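Side-chain contacts in putative transcriptional regulator TRANSCRIPTION REGULATOR protein (Rhizobium meliloti, PDB 5NLA), which acts as an AraC-like transcriptional activator that binds c-di-GMP by a PilZ-like mechanism to regulate production of an extracellular polysaccharide: residues R61-H66 and F85-T90; Y109-S112 and S118-I121. One frame throughout, in Å; residues are numbered along the deposited sequence.

Contact 1: R61-H66 and F85-T90; sequences RSWRAH and FPAELT
The indole of Trp63 lies over the side chains of Phe85 and Ala87 and meets Leu89 at its rim, packing helix 59-67 against strand 88-94 and the loop leading into it; the strand belongs to the larger antiparallel sheet of this beta-rich part of the chain. The contact is wholly apolar, with no hydrogen bond between the two segments. CG of Trp63 stands anti to the backbone N (chi1 178°), carrying the ring off the helix and across to the strand. Its six-membered ring receives Ala87 CB over one face in a CH-pi contact, the methyl carbon 3.6 Å from the ring centroid and displaced toward the CE3-CZ3 side. Over the same face, Phe85 CE2 reaches the five-membered ring and approaches Trp63 CD1 to 3.4 Å. The planes of indole and phenyl are inclined at 45°, neither stacked nor perpendicular; Phe60 also meets the Phe85 ring, edge-to-face. Gln102 and Thr104 of strand 97-104 also touch the Trp63 side chain and extend its packing to the next strand of the sheet.

Away from this buried patch the contact gives way to polar groups. On the helix, Arg61 points away from the strand and is exposed, its NH1 forming a salt bridge with Glu81. Glu88, on the strand, likewise turns from the helix, and its carboxylate pairs with Arg52; its backbone N, 4.0 Å from Trp63 CZ3, lies nearest the indole. Alternation along the strand then returns Leu89 to the helix-facing side, where its CD2 sits 3.6 Å from Trp63 CH2, near the plane of the indole.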
ATOM      1  N   ARG A  61       6.042  18.329  11.041  1.00 72.24           N
ATOM      2  CA  ARG A  61       7.156  17.502  11.498  1.00 73.21           C
ATOM      3  C   ARG A  61       6.658  16.173  12.108  1.00 73.16           C
ATOM      4  O   ARG A  61       7.191  15.120  11.774  1.00 77.86           O
ATOM      5  CB  ARG A  61       8.078  18.280  12.455  1.00 77.18           C
ATOM      6  CG  ARG A  61       8.855  19.408  11.767  1.00 80.65           C
ATOM      7  CD  ARG A  61      10.126  19.811  12.508  1.00 84.99           C
ATOM      8  NE  ARG A  61       9.858  20.299  13.863  1.00 90.49           N
ATOM      9  CZ  ARG A  61       9.644  21.574  14.220  1.00 96.56           C
ATOM     10  NH1 ARG A  61       9.651  22.577  13.334  1.00 98.36           N
ATOM     11  NH2 ARG A  61       9.413  21.862  15.501  1.00 99.65           N
ATOM     12  N   SER A  62       5.623  16.211  12.951  1.00 71.24           N
ATOM     13  CA  SER A  62       5.020  14.977  13.479  1.00 68.31           C
ATOM     14  C   SER A  62       4.432  14.123  12.364  1.00 67.06           C
ATOM     15  O   SER A  62       4.735  12.940  12.238  1.00 68.92           O
ATOM     16  CB  SER A  62       3.935  15.279  14.508  1.00 68.54           C
ATOM     17  OG  SER A  62       3.211  14.102  14.812  1.00 67.29           O
ATOM     18  N   TRP A  63       3.589  14.731  11.549  1.00 66.07           N
ATOM     19  CA  TRP A  63       3.016  14.038  10.405  1.00 63.23           C
ATOM     20  C   TRP A  63       4.065  13.331   9.533  1.00 63.06           C
ATOM     21  O   TRP A  63       3.855  12.197   9.085  1.00 62.93           O
ATOM     22  CB  TRP A  63       2.215  15.021   9.558  1.00 61.50           C
ATOM     23  CG  TRP A  63       1.639  14.406   8.358  1.00 57.79           C
ATOM     24  CD1 TRP A  63       2.115  14.495   7.092  1.00 58.42           C
ATOM     25  CD2 TRP A  63       0.501  13.572   8.305  1.00 55.23           C
ATOM     26  NE1 TRP A  63       1.324  13.776   6.241  1.00 56.94           N
ATOM     27  CE2 TRP A  63       0.325  13.197   6.969  1.00 55.44           C
ATOM     28  CE3 TRP A  63      -0.404  13.112   9.262  1.00 59.47           C
ATOM     29  CZ2 TRP A  63      -0.708  12.380   6.556  1.00 59.05           C
ATOM     30  CZ3 TRP A  63      -1.455  12.300   8.850  1.00 60.54           C
ATOM     31  CH2 TRP A  63      -1.593  11.941   7.510  1.00 60.21           C
ATOM     32  N   ARG A  64       5.181  14.005   9.285  1.00 63.21           N
ATOM     33  CA  ARG A  64       6.239  13.435   8.457  1.00 62.32           C
ATOM     34  C   ARG A  64       6.891  12.209   9.103  1.00 62.62           C
ATOM     35  O   ARG A  64       7.270  11.245   8.410  1.00 60.47           O
ATOM     36  CB  ARG A  64       7.299  14.482   8.168  1.00 62.50           C
ATOM     37  CG  ARG A  64       8.312  14.016   7.149  1.00 63.69           C
ATOM     38  CD  ARG A  64       9.076  15.174   6.578  1.00 64.24           C
ATOM     39  NE  ARG A  64       9.821  15.850   7.620  1.00 67.01           N
ATOM     40  CZ  ARG A  64      10.502  16.972   7.433  1.00 70.35           C
ATOM     41  NH1 ARG A  64      10.544  17.538   6.222  1.00 72.00           N
ATOM     42  NH2 ARG A  64      11.148  17.526   8.459  1.00 71.04           N
ATOM     43  N   ALA A  65       7.026  12.265  10.425  1.00 63.86           N
ATOM     44  CA  ALA A  65       7.553  11.154  11.192  1.00 66.46           C
ATOM     45  C   ALA A  65       6.650   9.943  11.052  1.00 67.66           C
ATOM     46  O   ALA A  65       7.139   8.855  10.763  1.00 71.44           O
ATOM     47  CB  ALA A  65       7.723  11.533  12.658  1.00 67.39           C
ATOM     48  N   HIS A  66       5.343  10.141  11.226  1.00 70.21           N
ATOM     49  CA  HIS A  66       4.369   9.041  11.154  1.00 72.49           C
ATOM     50  C   HIS A  66       4.306   8.396   9.768  1.00 67.18           C
ATOM     51  O   HIS A  66       4.040   7.208   9.650  1.00 67.18           O
ATOM     52  CB  HIS A  66       2.960   9.505  11.566  1.00 78.37           C
ATOM     53  CG  HIS A  66       2.843   9.924  13.002  1.00 87.80           C
ATOM     54  ND1 HIS A  66       3.589   9.353  14.013  1.00 93.73           N
ATOM     55  CD2 HIS A  66       2.050  10.848  13.598  1.00 93.65           C
ATOM     56  CE1 HIS A  66       3.272   9.916  15.166  1.00 96.53           C
ATOM     57  NE2 HIS A  66       2.337  10.822  14.942  1.00 99.56           N
ATOM     58  N   PHE A  85      -0.391  22.201  10.322  1.00 67.31           N
ATOM     59  CA  PHE A  85      -0.591  21.150   9.350  1.00 63.71           C
ATOM     60  C   PHE A  85      -1.603  20.128   9.895  1.00 65.46           C
ATOM     61  O   PHE A  85      -1.222  19.025  10.306  1.00 65.13           O
ATOM     62  CB  PHE A  85       0.750  20.499   9.025  1.00 60.40           C
ATOM     63  CG  PHE A  85       0.717  19.622   7.813  1.00 57.16           C
ATOM     64  CD1 PHE A  85       0.937  20.162   6.555  1.00 54.81           C
ATOM     65  CD2 PHE A  85       0.497  18.247   7.930  1.00 56.99           C
ATOM     66  CE1 PHE A  85       0.909  19.362   5.426  1.00 54.74           C
ATOM     67  CE2 PHE A  85       0.471  17.431   6.797  1.00 56.39           C
ATOM     68  CZ  PHE A  85       0.666  17.989   5.542  1.00 54.73           C
ATOM     69  N   PRO A  86      -2.901  20.491   9.890  1.00 65.18           N
ATOM     70  CA  PRO A  86      -3.940  19.653  10.485  1.00 66.19           C
ATOM     71  C   PRO A  86      -4.218  18.391   9.663  1.00 64.36           C
ATOM     72  O   PRO A  86      -4.754  18.483   8.562  1.00 65.04           O
ATOM     73  CB  PRO A  86      -5.157  20.566  10.492  1.00 67.29           C
ATOM     74  CG  PRO A  86      -4.960  21.468   9.324  1.00 66.89           C
ATOM     75  CD  PRO A  86      -3.477  21.603   9.111  1.00 66.45           C
ATOM     76  N   ALA A  87      -3.859  17.234  10.213  1.00 63.31           N
ATOM     77  CA  ALA A  87      -3.956  15.965   9.502  1.00 62.07           C
ATOM     78  C   ALA A  87      -4.438  14.843  10.421  1.00 64.17           C
ATOM     79  O   ALA A  87      -4.259  14.898  11.634  1.00 61.98           O
ATOM     80  CB  ALA A  87      -2.628  15.603   8.856  1.00 58.20           C
ATOM     81  N   GLU A  88      -5.069  13.845   9.804  1.00 66.17           N
ATOM     82  CA  GLU A  88      -5.682  12.729  10.498  1.00 70.61           C
ATOM     83  C   GLU A  88      -5.506  11.470   9.679  1.00 70.40           C
ATOM     84  O   GLU A  88      -5.756  11.473   8.471  1.00 70.86           O
ATOM     85  CB  GLU A  88      -7.174  12.967  10.686  1.00 77.12           C
ATOM     86  CG  GLU A  88      -7.619  13.221  12.112  1.00 82.99           C
ATOM     87  CD  GLU A  88      -9.111  13.004  12.285  1.00 90.81           C
ATOM     88  OE1 GLU A  88      -9.884  13.329  11.346  1.00 94.21           O
ATOM     89  OE2 GLU A  88      -9.511  12.489  13.354  1.00 96.78           O
ATOM     90  N   LEU A  89      -5.061  10.410  10.350  1.00 70.86           N
ATOM     91  CA  LEU A  89      -5.074   9.054   9.826  1.00 66.93           C
ATOM     92  C   LEU A  89      -5.914   8.244  10.776  1.00 65.64           C
ATOM     93  O   LEU A  89      -5.836   8.425  11.991  1.00 65.59           O
ATOM     94  CB  LEU A  89      -3.666   8.469   9.776  1.00 69.69           C
ATOM     95  CG  LEU A  89      -2.808   8.477   8.497  1.00 71.58           C
ATOM     96  CD1 LEU A  89      -2.167   7.106   8.276  1.00 74.15           C
ATOM     97  CD2 LEU A  89      -3.556   8.913   7.246  1.00 71.89           C
ATOM     98  N   THR A  90      -6.726   7.357  10.222  1.00 64.00           N
ATOM     99  CA  THR A  90      -7.552   6.485  11.030  1.00 67.70           C
ATOM    100  C   THR A  90      -7.481   5.094  10.411  1.00 67.60           C
ATOM    101  O   THR A  90      -7.845   4.923   9.255  1.00 66.56           O
ATOM    102  CB  THR A  90      -8.993   7.024  11.093  1.00 69.97           C
ATOM    103  OG1 THR A  90      -8.963   8.458  11.205  1.00 68.74           O
ATOM    104  CG2 THR A  90      -9.743   6.455  12.272  1.00 73.34           C
TER

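Contact 2: Y109-S112 and S118-I121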
ATOM      1  N   TYR A 109       4.939  14.340  -1.913  1.00 57.40           N
ATOM      2  CA  TYR A 109       5.335  13.022  -1.409  1.00 59.35           C
ATOM      3  C   TYR A 109       6.306  12.310  -2.355  1.00 60.59           C
ATOM      4  O   TYR A 109       6.234  12.444  -3.580  1.00 60.33           O
ATOM      5  CB  TYR A 109       4.090  12.148  -1.148  1.00 59.50           C
ATOM      6  CG  TYR A 109       3.101  12.085  -2.301  1.00 60.07           C
ATOM      7  CD1 TYR A 109       3.256  11.164  -3.326  1.00 58.60           C
ATOM      8  CD2 TYR A 109       2.025  12.968  -2.369  1.00 61.81           C
ATOM      9  CE1 TYR A 109       2.355  11.103  -4.375  1.00 60.03           C
ATOM     10  CE2 TYR A 109       1.109  12.916  -3.417  1.00 62.42           C
ATOM     11  CZ  TYR A 109       1.275  11.979  -4.425  1.00 61.78           C
ATOM     12  OH  TYR A 109       0.385  11.929  -5.488  1.00 58.63           O
ATOM     13  N   GLU A 110       7.222  11.555  -1.765  1.00 64.23           N
ATOM     14  CA  GLU A 110       8.128  10.693  -2.528  1.00 65.02           C
ATOM     15  C   GLU A 110       8.307   9.365  -1.814  1.00 61.85           C
ATOM     16  O   GLU A 110       8.546   9.335  -0.605  1.00 61.54           O
ATOM     17  CB  GLU A 110       9.487  11.365  -2.717  1.00 66.95           C
ATOM     18  CG  GLU A 110      10.431  10.582  -3.618  1.00 71.68           C
ATOM     19  CD  GLU A 110      11.640  11.379  -4.075  1.00 77.64           C
ATOM     20  OE1 GLU A 110      11.923  12.452  -3.489  1.00 84.19           O
ATOM     21  OE2 GLU A 110      12.317  10.925  -5.028  1.00 81.13           O
ATOM     22  N   ARG A 111       8.165   8.277  -2.569  1.00 59.43           N
ATOM     23  CA  ARG A 111       8.664   6.963  -2.164  1.00 57.45           C
ATOM     24  C   ARG A 111       9.764   6.651  -3.153  1.00 57.75           C
ATOM     25  O   ARG A 111       9.491   6.466  -4.335  1.00 56.86           O
ATOM     26  CB  ARG A 111       7.558   5.930  -2.231  1.00 58.32           C
ATOM     27  CG  ARG A 111       7.964   4.559  -1.742  1.00 61.23           C
ATOM     28  CD  ARG A 111       6.751   3.693  -1.472  1.00 60.72           C
ATOM     29  NE  ARG A 111       7.135   2.362  -1.019  1.00 60.11           N
ATOM     30  CZ  ARG A 111       7.552   2.057   0.203  1.00 60.48           C
ATOM     31  NH1 ARG A 111       7.696   2.972   1.152  1.00 58.10           N
ATOM     32  NH2 ARG A 111       7.853   0.796   0.475  1.00 67.47           N
ATOM     33  N   SER A 112      11.012   6.637  -2.677  1.00 59.27           N
ATOM     34  CA  SER A 112      12.186   6.563  -3.564  1.00 61.09           C
ATOM     35  C   SER A 112      12.880   5.184  -3.646  1.00 61.65           C
ATOM     36  O   SER A 112      12.628   4.280  -2.846  1.00 59.83           O
ATOM     37  CB  SER A 112      13.200   7.606  -3.114  1.00 61.12           C
ATOM     38  OG  SER A 112      13.707   7.255  -1.847  1.00 60.29           O
ATOM     39  N   SER A 118      15.613  -0.928   1.390  1.00 70.36           N
ATOM     40  CA  SER A 118      15.504  -1.399   2.760  1.00 71.57           C
ATOM     41  C   SER A 118      14.060  -1.649   3.201  1.00 69.94           C
ATOM     42  O   SER A 118      13.840  -2.352   4.180  1.00 75.74           O
ATOM     43  CB  SER A 118      16.133  -0.349   3.680  1.00 73.87           C
ATOM     44  OG  SER A 118      15.717   0.971   3.326  1.00 76.52           O
ATOM     45  N   SER A 119      13.079  -1.089   2.499  1.00 65.99           N
ATOM     46  CA  SER A 119      11.695  -1.122   2.967  1.00 63.28           C
ATOM     47  C   SER A 119      11.072  -2.511   2.839  1.00 64.70           C
ATOM     48  O   SER A 119      11.117  -3.116   1.747  1.00 65.42           O
ATOM     49  CB  SER A 119      10.812  -0.130   2.197  1.00 60.29           C
ATOM     50  OG  SER A 119       9.498  -0.149   2.716  1.00 58.41           O
ATOM     51  N   PRO A 120      10.457  -2.997   3.932  1.00 64.61           N
ATOM     52  CA  PRO A 120       9.653  -4.213   3.906  1.00 66.39           C
ATOM     53  C   PRO A 120       8.212  -4.037   3.393  1.00 67.11           C
ATOM     54  O   PRO A 120       7.440  -5.003   3.393  1.00 73.01           O
ATOM     55  CB  PRO A 120       9.650  -4.651   5.374  1.00 67.04           C
ATOM     56  CG  PRO A 120       9.760  -3.389   6.137  1.00 66.62           C
ATOM     57  CD  PRO A 120      10.567  -2.446   5.297  1.00 65.08           C
ATOM     58  N   ILE A 121       7.843  -2.834   2.967  1.00 66.90           N
ATOM     59  CA  ILE A 121       6.477  -2.552   2.549  1.00 65.74           C
ATOM     60  C   ILE A 121       6.397  -2.741   1.030  1.00 65.36           C
ATOM     61  O   ILE A 121       7.175  -2.127   0.281  1.00 65.12           O
ATOM     62  CB  ILE A 121       6.049  -1.124   2.976  1.00 64.41           C
ATOM     63  CG1 ILE A 121       6.065  -1.011   4.506  1.00 65.05           C
ATOM     64  CG2 ILE A 121       4.658  -0.786   2.448  1.00 63.90           C
ATOM     65  CD1 ILE A 121       6.035   0.409   5.035  1.00 64.69           C
TER
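Ser119 OG is gripped by two N-H donors, one from the side chain of Arg111 across the contact and one from the backbone of Ile121. The second closes an ST turn in the loop between helix 113-118 and strand 124-129: Ile121 N gives a 3.2 Å bond to Ser119 OG, nearly straight at 163°. The hydroxyl oxygen thus fixes the bend of its own loop while accepting from Arg111 NH2 at 2.9 Å. In that bond Ser119 OG lies near the guanidinium plane, with an angle of 154° at the hydrogen. Arg111 NH2 also sends a weak bond to the carbonyl, Ile121 O, at 3.0 Å, bent to 122°, so the same nitrogen touches both ends of the turn.

The reach from strand 107-111 is long, since the nearest CA atoms, those of Arg111 and Ser119, lie 10.0 Å apart. Arg111 spans it with CG anti to the backbone N and an extended chain from CG to NE, which delivers the guanidinium edge to the loop. Its other N-H groups go to backbone carbonyls outside the two segments: NE bonds Leu155 O, and NH1 bonds Pro69 O and Leu70 O. The buried guanidinium therefore bonds to neutral oxygens from three loops, mostly backbone carbonyls, whose dipoles would be expected to stabilise its charge.

Helix 113-118, which joins the segments, starts just after its N-cap residue Ser112, whose OG accepts a weak bond from Met115 N. Beside the polar grip, Ile121 adds an apolar flank that packs on Pro69, Leu155 and Leu377, while its CB comes within 3.6 Å of Arg111 NH2.

How the contacts relate
Both contacts are buried, but they hold different elements, and their centres lie about 17 Å apart. Contact 1 joins a helix to a strand of the seven-stranded antiparallel sheet, at about 17 Å from the centre of the chain, and relies on aromatic and methyl surfaces, with charged side chains directed away from the contact. Contact 2 lies nearer the centre of the chain, about 10 Å from it, and links a strand of the five-stranded sheet to a loop leading into a strand of the seven-stranded one; its chemistry is polar, one charged group satisfied by oxygens. They follow one another along the chain, and their nearest atoms, about 8 Å apart, do not touch.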